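Local coordinates for protein APL1 (Anopheles gambiae, PDB 3O6N) that forms a heterodimeric complex with the leucine-rich repeat protein LRIM1 that regulates complement-like immunity in the mosquito, at residues 58-63 / 79-84; 46-51 / 70-75; 87-92 / 110-115. All blocks are in the same frame, centred on the assembly; numbering follows the deposited sequence. Where two conformers were deposited one is given.

Interaction 1. Residues 58-63 / 79-84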
loop_
_atom_site.group_PDB
_atom_site.type_symbol
_atom_site.label_atom_id
_atom_site.label_comp_id
_atom_site.label_asym_id
_atom_site.label_seq_id
_atom_site.Cartn_x
_atom_site.Cartn_y
_atom_site.Cartn_z
ATOM N N ARG A 58 -8.668 24.043 18.114
ATOM C CA ARG A 58 -9.080 22.782 18.724
ATOM C C ARG A 58 -10.522 22.425 18.356
ATOM O O ARG A 58 -10.891 21.250 18.307
ATOM C CB ARG A 58 -8.845 22.815 20.236
ATOM C CG ARG A 58 -7.432 23.285 20.579
ATOM C CD ARG A 58 -6.931 22.786 21.926
ATOM N NE ARG A 58 -5.650 23.402 22.280
ATOM C CZ ARG A 58 -4.456 22.925 21.930
ATOM N NH1 ARG A 58 -4.358 21.814 21.212
ATOM N NH2 ARG A 58 -3.353 23.563 22.300
ATOM N N LYS A 59 -11.326 23.447 18.085
ATOM C CA LYS A 59 -12.625 23.244 17.452
ATOM C C LYS A 59 -12.698 24.119 16.207
ATOM O O LYS A 59 -12.444 25.319 16.272
ATOM C CB LYS A 59 -13.770 23.584 18.411
ATOM C CG LYS A 59 -15.144 23.524 17.761
ATOM C CD LYS A 59 -16.265 23.690 18.780
ATOM C CE LYS A 59 -17.630 23.571 18.110
ATOM N NZ LYS A 59 -18.748 23.573 19.094
ATOM N N LEU A 60 -13.022 23.512 15.072
ATOM C CA LEU A 60 -13.170 24.261 13.830
ATOM C C LEU A 60 -14.492 25.027 13.839
ATOM O O LEU A 60 -15.560 24.419 13.871
ATOM C CB LEU A 60 -13.120 23.315 12.630
ATOM C CG LEU A 60 -13.153 23.978 11.251
ATOM C CD1 LEU A 60 -11.874 24.777 11.001
ATOM C CD2 LEU A 60 -13.364 22.938 10.168
ATOM N N PRO A 61 -14.424 26.368 13.811
ATOM C CA PRO A 61 -15.615 27.220 13.932
ATOM C C PRO A 61 -16.321 27.457 12.603
ATOM O O PRO A 61 -15.687 27.431 11.552
ATOM C CB PRO A 61 -15.035 28.541 14.443
ATOM C CG PRO A 61 -13.669 28.597 13.821
ATOM C CD PRO A 61 -13.182 27.160 13.733
ATOM N N ALA A 62 -17.627 27.700 12.659
ATOM C CA ALA A 62 -18.397 28.043 11.470
ATOM C C ALA A 62 -17.987 29.408 10.917
ATOM O O ALA A 62 -18.180 29.695 9.736
ATOM C CB ALA A 62 -19.887 28.027 11.783
ATOM N N ALA A 63 -17.415 30.241 11.781
ATOM C CA ALA A 63 -17.062 31.610 11.416
ATOM C C ALA A 63 -16.103 31.691 10.233
ATOM O O ALA A 63 -16.129 32.659 9.477
ATOM C CB ALA A 63 -16.489 32.350 12.617
ATOM N N LEU A 79 -3.725 21.355 12.517
ATOM C CA LEU A 79 -4.219 22.515 13.256
ATOM C C LEU A 79 -4.645 22.111 14.663
ATOM O O LEU A 79 -5.252 22.900 15.388
ATOM C CB LEU A 79 -5.401 23.155 12.519
ATOM C CG LEU A 79 -5.098 24.288 11.535
ATOM C CD1 LEU A 79 -3.917 23.962 10.645
ATOM C CD2 LEU A 79 -6.324 24.594 10.699
ATOM N N GLN A 80 -4.331 20.875 15.037
ATOM C CA GLN A 80 -4.716 20.331 16.336
ATOM C C GLN A 80 -6.231 20.368 16.561
ATOM O O GLN A 80 -6.702 20.632 17.664
ATOM C CB GLN A 80 -3.959 21.048 17.458
ATOM C CG GLN A 80 -2.442 20.945 17.292
ATOM C CD GLN A 80 -1.667 21.641 18.392
ATOM O OE1 GLN A 80 -1.896 21.406 19.579
ATOM N NE2 GLN A 80 -0.738 22.504 18.001
ATOM N N ILE A 81 -6.984 20.082 15.502
ATOM C CA ILE A 81 -8.443 20.076 15.563
ATOM C C ILE A 81 -8.953 18.806 16.230
ATOM O O ILE A 81 -8.586 17.702 15.832
ATOM C CB ILE A 81 -9.062 20.152 14.150
ATOM C CG1 ILE A 81 -8.516 21.364 13.392
ATOM C CG2 ILE A 81 -10.594 20.184 14.222
ATOM C CD1 ILE A 81 -9.068 21.499 11.993
ATOM N N GLU A 82 -9.806 18.965 17.235
ATOM C CA GLU A 82 -10.402 17.824 17.919
ATOM C C GLU A 82 -11.871 17.647 17.558
ATOM O O GLU A 82 -12.397 16.537 17.604
ATOM C CB GLU A 82 -10.263 17.976 19.431
ATOM C CG GLU A 82 -8.830 18.018 19.902
ATOM C CD GLU A 82 -8.720 18.259 21.391
ATOM O OE1 GLU A 82 -9.428 17.574 22.160
ATOM O OE2 GLU A 82 -7.931 19.143 21.788
ATOM N N GLU A 83 -12.531 18.746 17.208
ATOM C CA GLU A 83 -13.942 18.701 16.850
ATOM C C GLU A 83 -14.266 19.690 15.735
ATOM O O GLU A 83 -13.630 20.738 15.615
ATOM C CB GLU A 83 -14.821 18.982 18.073
ATOM C CG GLU A 83 -16.316 18.994 17.772
ATOM C CD GLU A 83 -17.165 19.186 19.013
ATOM O OE1 GLU A 83 -16.684 18.861 20.119
ATOM O OE2 GLU A 83 -18.311 19.665 18.882
ATOM N N ILE A 84 -15.257 19.341 14.923
ATOM C CA ILE A 84 -15.717 20.204 13.845
ATOM C C ILE A 84 -17.108 20.712 14.194
ATOM O O ILE A 84 -18.003 19.912 14.453
ATOM C CB ILE A 84 -15.833 19.418 12.526
ATOM C CG1 ILE A 84 -14.473 18.882 12.084
ATOM C CG2 ILE A 84 -16.458 20.287 11.436
ATOM C CD1 ILE A 84 -14.555 17.952 10.883
HETATM O O HOH W 1 -5.944 19.735 20.055
#
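The guanidinium of R58 meets the amide of Q80 at its edge: NH1 donates to OE1 over 3.0 Å, with OE1 tilted 21° from the guanidinium plane. The two planes stand 66° apart, and NH1 lies above the Q80 carbonyl plane rather than in it. A water in the guanidinium plane also accepts from NH1 and donates to Q80 O and E82 OE2, bridging the 4.5 Å between R58 NH1 and E82 OE2, which is too long for a salt bridge. The R58 chain runs extended from CG to NE, side by side with E82.

R58 O takes two donors, E82 N at 2.7 Å and E83 N at 3.2 Å. The parallel pairing sets K59 against E83 and L60 against I84, and L60 N donates to E83 O (2.9 Å). K59 and E83 point the same way on one face, joined by a long salt bridge from NZ to OE2 (3.9 Å), while L60 and I84 turn to the buried face, where L60 CB also meets I81 CG2.

Strands 59-60 and 83-84 thus make a small parallel pair. L60 packs on L76 and F89 from the neighbouring loops, L79 on M57 of strand 56-57, and N103 OD1 accepts from L79 N and I81 N.

Interaction 2. Residues 46-51 / 70-75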
loop_
_atom_site.group_PDB
_atom_site.type_symbol
_atom_site.label_atom_id
_atom_site.label_comp_id
_atom_site.label_asym_id
_atom_site.label_seq_id
_atom_site.Cartn_x
_atom_site.Cartn_y
_atom_site.Cartn_z
ATOM N N ASN A 46 -12.460 37.116 -0.779
ATOM C CA ASN A 46 -12.650 36.394 -2.028
ATOM C C ASN A 46 -11.514 35.421 -2.313
ATOM O O ASN A 46 -11.409 34.888 -3.418
ATOM C CB ASN A 46 -12.787 37.383 -3.186
ATOM C CG ASN A 46 -11.518 38.177 -3.422
ATOM O OD1 ASN A 46 -10.650 38.259 -2.553
ATOM N ND2 ASN A 46 -11.404 38.769 -4.604
ATOM N N GLN A 47 -10.664 35.197 -1.316
ATOM C CA GLN A 47 -9.528 34.297 -1.479
ATOM C C GLN A 47 -9.981 32.858 -1.736
ATOM O O GLN A 47 -10.963 32.387 -1.159
ATOM C CB GLN A 47 -8.594 34.370 -0.267
ATOM C CG GLN A 47 -7.801 35.672 -0.160
ATOM C CD GLN A 47 -8.591 36.808 0.472
ATOM O OE1 GLN A 47 -9.598 36.586 1.144
ATOM N NE2 GLN A 47 -8.132 38.035 0.257
ATOM N N LYS A 48 -9.255 32.166 -2.607
ATOM C CA LYS A 48 -9.629 30.820 -3.026
ATOM C C LYS A 48 -8.755 29.743 -2.388
ATOM O O LYS A 48 -9.155 28.583 -2.301
ATOM C CB LYS A 48 -9.562 30.704 -4.550
ATOM C CG LYS A 48 -10.508 31.636 -5.289
ATOM C CD LYS A 48 -10.401 31.438 -6.792
ATOM C CE LYS A 48 -11.475 32.215 -7.533
ATOM N NZ LYS A 48 -11.455 31.920 -8.993
ATOM N N ILE A 49 -7.562 30.129 -1.951
ATOM C CA ILE A 49 -6.624 29.184 -1.351
ATOM C C ILE A 49 -6.337 29.595 0.086
ATOM O O ILE A 49 -5.801 30.672 0.339
ATOM C CB ILE A 49 -5.298 29.118 -2.136
ATOM C CG1 ILE A 49 -5.543 29.299 -3.638
ATOM C CG2 ILE A 49 -4.577 27.811 -1.853
ATOM C CD1 ILE A 49 -6.412 28.235 -4.258
ATOM N N VAL A 50 -6.703 28.737 1.031
ATOM C CA VAL A 50 -6.606 29.096 2.438
ATOM C C VAL A 50 -5.746 28.123 3.224
ATOM O O VAL A 50 -5.986 26.917 3.212
ATOM C CB VAL A 50 -7.997 29.166 3.097
ATOM C CG1 VAL A 50 -7.862 29.343 4.603
ATOM C CG2 VAL A 50 -8.811 30.291 2.485
ATOM N N THR A 51 -4.741 28.655 3.908
ATOM C CA THR A 51 -3.923 27.843 4.793
ATOM C C THR A 51 -3.597 28.599 6.075
ATOM O O THR A 51 -3.803 29.809 6.164
ATOM C CB THR A 51 -2.614 27.389 4.115
ATOM O OG1 THR A 51 -2.052 26.305 4.859
ATOM C CG2 THR A 51 -1.621 28.530 4.064
ATOM N N GLN A 70 -15.739 31.653 -0.874
ATOM C CA GLN A 70 -15.264 31.354 -2.220
ATOM C C GLN A 70 -14.013 30.478 -2.191
ATOM O O GLN A 70 -13.248 30.437 -3.156
ATOM C CB GLN A 70 -15.000 32.648 -2.991
ATOM C CG GLN A 70 -16.232 33.534 -3.121
ATOM C CD GLN A 70 -15.904 34.931 -3.607
ATOM O OE1 GLN A 70 -15.118 35.110 -4.536
ATOM N NE2 GLN A 70 -16.503 35.932 -2.973
ATOM N N VAL A 71 -13.811 29.777 -1.079
ATOM C CA VAL A 71 -12.644 28.919 -0.919
ATOM C C VAL A 71 -12.737 27.692 -1.824
ATOM O O VAL A 71 -13.773 27.029 -1.883
ATOM C CB VAL A 71 -12.479 28.458 0.543
ATOM C CG1 VAL A 71 -11.266 27.546 0.681
ATOM C CG2 VAL A 71 -12.356 29.662 1.473
ATOM N N GLU A 72 -11.652 27.401 -2.532
ATOM C CA GLU A 72 -11.601 26.240 -3.414
ATOM C C GLU A 72 -10.684 25.173 -2.831
ATOM O O GLU A 72 -10.949 23.977 -2.956
ATOM C CB GLU A 72 -11.127 26.643 -4.812
ATOM C CG GLU A 72 -12.054 27.627 -5.509
ATOM C CD GLU A 72 -11.602 27.962 -6.916
ATOM O OE1 GLU A 72 -10.448 27.633 -7.267
ATOM O OE2 GLU A 72 -12.402 28.555 -7.672
ATOM N N LEU A 73 -9.608 25.619 -2.192
ATOM C CA LEU A 73 -8.678 24.724 -1.517
ATOM C C LEU A 73 -8.508 25.155 -0.066
ATOM O O LEU A 73 -8.005 26.242 0.214
ATOM C CB LEU A 73 -7.323 24.721 -2.229
ATOM C CG LEU A 73 -6.304 23.652 -1.819
ATOM C CD1 LEU A 73 -5.225 23.510 -2.881
ATOM C CD2 LEU A 73 -5.687 23.949 -0.457
ATOM N N LEU A 74 -8.937 24.300 0.854
ATOM C CA LEU A 74 -8.840 24.603 2.276
ATOM C C LEU A 74 -7.868 23.646 2.962
ATOM O O LEU A 74 -8.100 22.437 3.023
ATOM C CB LEU A 74 -10.217 24.531 2.935
ATOM C CG LEU A 74 -10.290 24.804 4.438
ATOM C CD1 LEU A 74 -9.828 26.219 4.751
ATOM C CD2 LEU A 74 -11.700 24.578 4.947
ATOM N N ASN A 75 -6.774 24.197 3.473
ATOM C CA ASN A 75 -5.763 23.397 4.147
ATOM C C ASN A 75 -5.853 23.543 5.664
ATOM O O ASN A 75 -5.389 24.531 6.233
ATOM C CB ASN A 75 -4.369 23.787 3.650
ATOM C CG ASN A 75 -3.289 22.848 4.147
ATOM O OD1 ASN A 75 -3.488 22.116 5.116
ATOM N ND2 ASN A 75 -2.135 22.868 3.486
HETATM O O HOH W 2 -13.406 32.889 0.318
HETATM O O HOH W 3 -2.853 24.954 7.094
#
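CG2 of V50 fits against both methyls of V71, 3.7 Å from its CG2, and the two side chains cross at about a right angle. The other V50 methyl, CG1, rests against CD1 of L74 at 3.7 Å, where V50 and L74 lie side by side and point the same way. In V50, CG1 is anti to the backbone N (chi1 172°) and CG2 anti to the carbonyl carbon, which sends one methyl to L74 and the other to V71. On the other face the fit is looser: I49 CG2 and CD1 each lie 4.2 Å from L73 CB.

Towards the start of the segments, K48 and E72 run alongside each other as extended chains. The aliphatic part of the lysine does most of the touching, with CD 3.6 Å from E72 OE2, whereas the NZ to OE2 salt bridge is long. N46 CB sits against the amide of Q70, and a water links Q47 O to Q70 N.

K48 O accepts from both E72 N (2.8 Å) and L73 N (3.0 Å), V50 N donates to L73 O, and N75 N donates to V50 O (2.8 Å). At the far end T51 OG1 lies beside N75 CB, while N75 OD1 turns to accept from N77 N.

Strands 49-51 and 73-75 run 3° from parallel with axes 4.9 Å apart. Successive parallel strands of this kind, with V50 and L74 on the inner side, are the hallmark of the leucine-rich repeat solenoid.

Interaction 3. Residues 87-92 / 110-115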
loop_
_atom_site.group_PDB
_atom_site.type_symbol
_atom_site.label_atom_id
_atom_site.label_comp_id
_atom_site.label_asym_id
_atom_site.label_seq_id
_atom_site.Cartn_x
_atom_site.Cartn_y
_atom_site.Cartn_z
ATOM N N TYR A 87 -22.050 23.060 11.784
ATOM C CA TYR A 87 -22.333 23.821 10.571
ATOM C C TYR A 87 -21.099 24.472 9.955
ATOM O O TYR A 87 -21.214 25.388 9.140
ATOM C CB TYR A 87 -23.432 24.851 10.843
ATOM C CG TYR A 87 -24.672 24.198 11.400
ATOM C CD1 TYR A 87 -25.465 23.387 10.599
ATOM C CD2 TYR A 87 -25.033 24.361 12.730
ATOM C CE1 TYR A 87 -26.593 22.770 11.099
ATOM C CE2 TYR A 87 -26.162 23.748 13.242
ATOM C CZ TYR A 87 -26.939 22.954 12.421
ATOM O OH TYR A 87 -28.064 22.339 12.920
ATOM N N ALA A 88 -19.923 23.974 10.326
ATOM C CA ALA A 88 -18.665 24.522 9.829
ATOM C C ALA A 88 -18.619 24.600 8.304
ATOM O O ALA A 88 -18.066 25.547 7.744
ATOM C CB ALA A 88 -17.481 23.709 10.355
ATOM N N PHE A 89 -19.201 23.609 7.634
ATOM C CA PHE A 89 -19.159 23.560 6.174
ATOM C C PHE A 89 -20.497 23.880 5.506
ATOM O O PHE A 89 -20.780 23.405 4.403
ATOM C CB PHE A 89 -18.624 22.205 5.700
ATOM C CG PHE A 89 -17.177 21.974 6.043
ATOM C CD1 PHE A 89 -16.176 22.324 5.152
ATOM C CD2 PHE A 89 -16.819 21.418 7.260
ATOM C CE1 PHE A 89 -14.841 22.119 5.464
ATOM C CE2 PHE A 89 -15.485 21.207 7.581
ATOM C CZ PHE A 89 -14.497 21.558 6.681
ATOM N N ALA A 90 -21.304 24.702 6.168
ATOM C CA ALA A 90 -22.598 25.110 5.624
ATOM C C ALA A 90 -22.450 25.928 4.338
ATOM O O ALA A 90 -23.195 25.728 3.378
ATOM C CB ALA A 90 -23.388 25.894 6.668
ATOM N N TYR A 91 -21.483 26.843 4.322
ATOM C CA TYR A 91 -21.235 27.685 3.154
ATOM C C TYR A 91 -19.973 27.264 2.405
ATOM O O TYR A 91 -19.192 28.109 1.971
ATOM C CB TYR A 91 -21.101 29.153 3.573
ATOM C CG TYR A 91 -22.368 29.768 4.125
ATOM C CD1 TYR A 91 -23.187 30.554 3.323
ATOM C CD2 TYR A 91 -22.744 29.567 5.447
ATOM C CE1 TYR A 91 -24.345 31.120 3.823
ATOM C CE2 TYR A 91 -23.900 30.129 5.955
ATOM C CZ TYR A 91 -24.697 30.905 5.139
ATOM O OH TYR A 91 -25.849 31.467 5.640
ATOM N N ALA A 92 -19.774 25.960 2.247
ATOM C CA ALA A 92 -18.550 25.456 1.636
ATOM C C ALA A 92 -18.763 25.007 0.193
ATOM O O ALA A 92 -17.977 24.229 -0.341
ATOM C CB ALA A 92 -17.983 24.314 2.468
ATOM N N PRO A 110 -22.757 14.133 10.794
ATOM C CA PRO A 110 -23.460 13.343 9.775
ATOM C C PRO A 110 -23.614 14.045 8.422
ATOM O O PRO A 110 -23.486 13.400 7.380
ATOM C CB PRO A 110 -24.835 13.108 10.407
ATOM C CG PRO A 110 -24.576 13.145 11.872
ATOM C CD PRO A 110 -23.484 14.158 12.075
ATOM N N HIS A 111 -23.886 15.343 8.433
ATOM C CA HIS A 111 -24.113 16.063 7.184
ATOM C C HIS A 111 -22.994 17.047 6.872
ATOM O O HIS A 111 -23.196 18.017 6.147
ATOM C CB HIS A 111 -25.470 16.771 7.220
ATOM C CG HIS A 111 -26.614 15.851 7.513
ATOM N ND1 HIS A 111 -27.021 14.870 6.635
ATOM C CD2 HIS A 111 -27.429 15.755 8.590
ATOM C CE1 HIS A 111 -28.042 14.213 7.155
ATOM N NE2 HIS A 111 -28.309 14.730 8.342
ATOM N N VAL A 112 -21.805 16.779 7.399
ATOM C CA VAL A 112 -20.681 17.687 7.216
ATOM C C VAL A 112 -20.344 17.926 5.742
ATOM O O VAL A 112 -19.900 19.011 5.375
ATOM C CB VAL A 112 -19.423 17.203 7.975
ATOM C CG1 VAL A 112 -18.809 15.992 7.286
ATOM C CG2 VAL A 112 -18.411 18.335 8.090
ATOM N N PHE A 113 -20.555 16.919 4.899
ATOM C CA PHE A 113 -20.226 17.051 3.483
ATOM C C PHE A 113 -21.484 17.104 2.626
ATOM O O PHE A 113 -21.495 16.639 1.486
ATOM C CB PHE A 113 -19.312 15.907 3.031
ATOM C CG PHE A 113 -18.018 15.837 3.787
ATOM C CD1 PHE A 113 -17.313 16.996 4.087
ATOM C CD2 PHE A 113 -17.515 14.623 4.218
ATOM C CE1 PHE A 113 -16.121 16.936 4.793
ATOM C CE2 PHE A 113 -16.325 14.559 4.924
ATOM C CZ PHE A 113 -15.628 15.719 5.209
ATOM N N GLN A 114 -22.544 17.674 3.189
ATOM C CA GLN A 114 -23.817 17.788 2.486
ATOM C C GLN A 114 -23.798 18.935 1.483
ATOM O O GLN A 114 -24.518 18.909 0.484
ATOM C CB GLN A 114 -24.958 17.991 3.484
ATOM C CG GLN A 114 -26.344 17.946 2.862
ATOM C CD GLN A 114 -27.438 18.274 3.858
ATOM O OE1 GLN A 114 -27.206 18.973 4.845
ATOM N NE2 GLN A 114 -28.641 17.769 3.605
ATOM N N ASN A 115 -22.969 19.939 1.749
ATOM C CA ASN A 115 -22.906 21.125 0.900
ATOM C C ASN A 115 -21.547 21.366 0.243
ATOM O O ASN A 115 -21.138 22.516 0.068
ATOM C CB ASN A 115 -23.323 22.368 1.691
ATOM C CG ASN A 115 -24.785 22.341 2.083
ATOM O OD1 ASN A 115 -25.591 21.635 1.475
ATOM N ND2 ASN A 115 -25.139 23.124 3.095
HETATM O O HOH W 4 -21.091 20.656 3.651
#
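F89 and V112 lie side by side and point the same way, the valine presenting CG2 to the phenylalanine ring at CD2, 3.6 Å away. The approach is oblique to the ring. CG2 of V112 is anti to the backbone N, and CG1, held between N and the carbonyl carbon (chi1 73°), goes instead to F113, lying 3.4 Å above the centre of that ring. The two methyls of V112 therefore serve two aromatic rings: CG2 meets F89 across the contact and CG1 covers F113 within its own segment. A92 CB lies at the edge of the F89 ring, in its plane.

The CB of N115 is directed at the 87-92 segment, with CG anti to the carbonyl carbon. From there ND2 donates to A90 O over 3.3 Å, at an N-H...O angle of 143°. The donor lies in the carbonyl plane on a lone pair, although A90 O is tilted 26° from the N115 amide plane. N115 CB stays near the same oxygen and near F89 O.

A single water joins the backbones at three points: it donates to F89 O (2.9 Å) and V112 O (2.7 Å), and accepts from N115 N (2.8 Å). It thereby satisfies two carbonyls and an amide N-H between segments that share no direct backbone hydrogen bond.

Type I turns at 87-90, 89-92 and 111-114 shape the two backbones. F89 packs on L65 of helix 63-67, and both F89 and F113 pack on L98 of strand 97-99. Stacked turns with inward phenylalanines, on the way from one parallel strand to the next, are characteristic of the convex side of a leucine-rich repeat solenoid.

From the N terminus, residues 46-51 come first and pair with 70-75, closing a loop that holds 58-63. Interaction 2 closes before 79-84 return to 58-63 in interaction 1, so these two contacts cross along the chain. Interaction 3 follows in series, its loop running from 87-92 through strand 97-99 to 110-115. The centres of interactions 1 and 2 lie about 17 Å apart. Interaction 3 is centred about 14 Å from the centre of interaction 1. The ring of F89 connects all three, its CE2 3.8 Å from L60 CD2 and its CE1 4.0 Å from L74 CD2. Together they join the strands 49-51 and 73-75, the short 59-60/83-84 pair and the turns of the next coils.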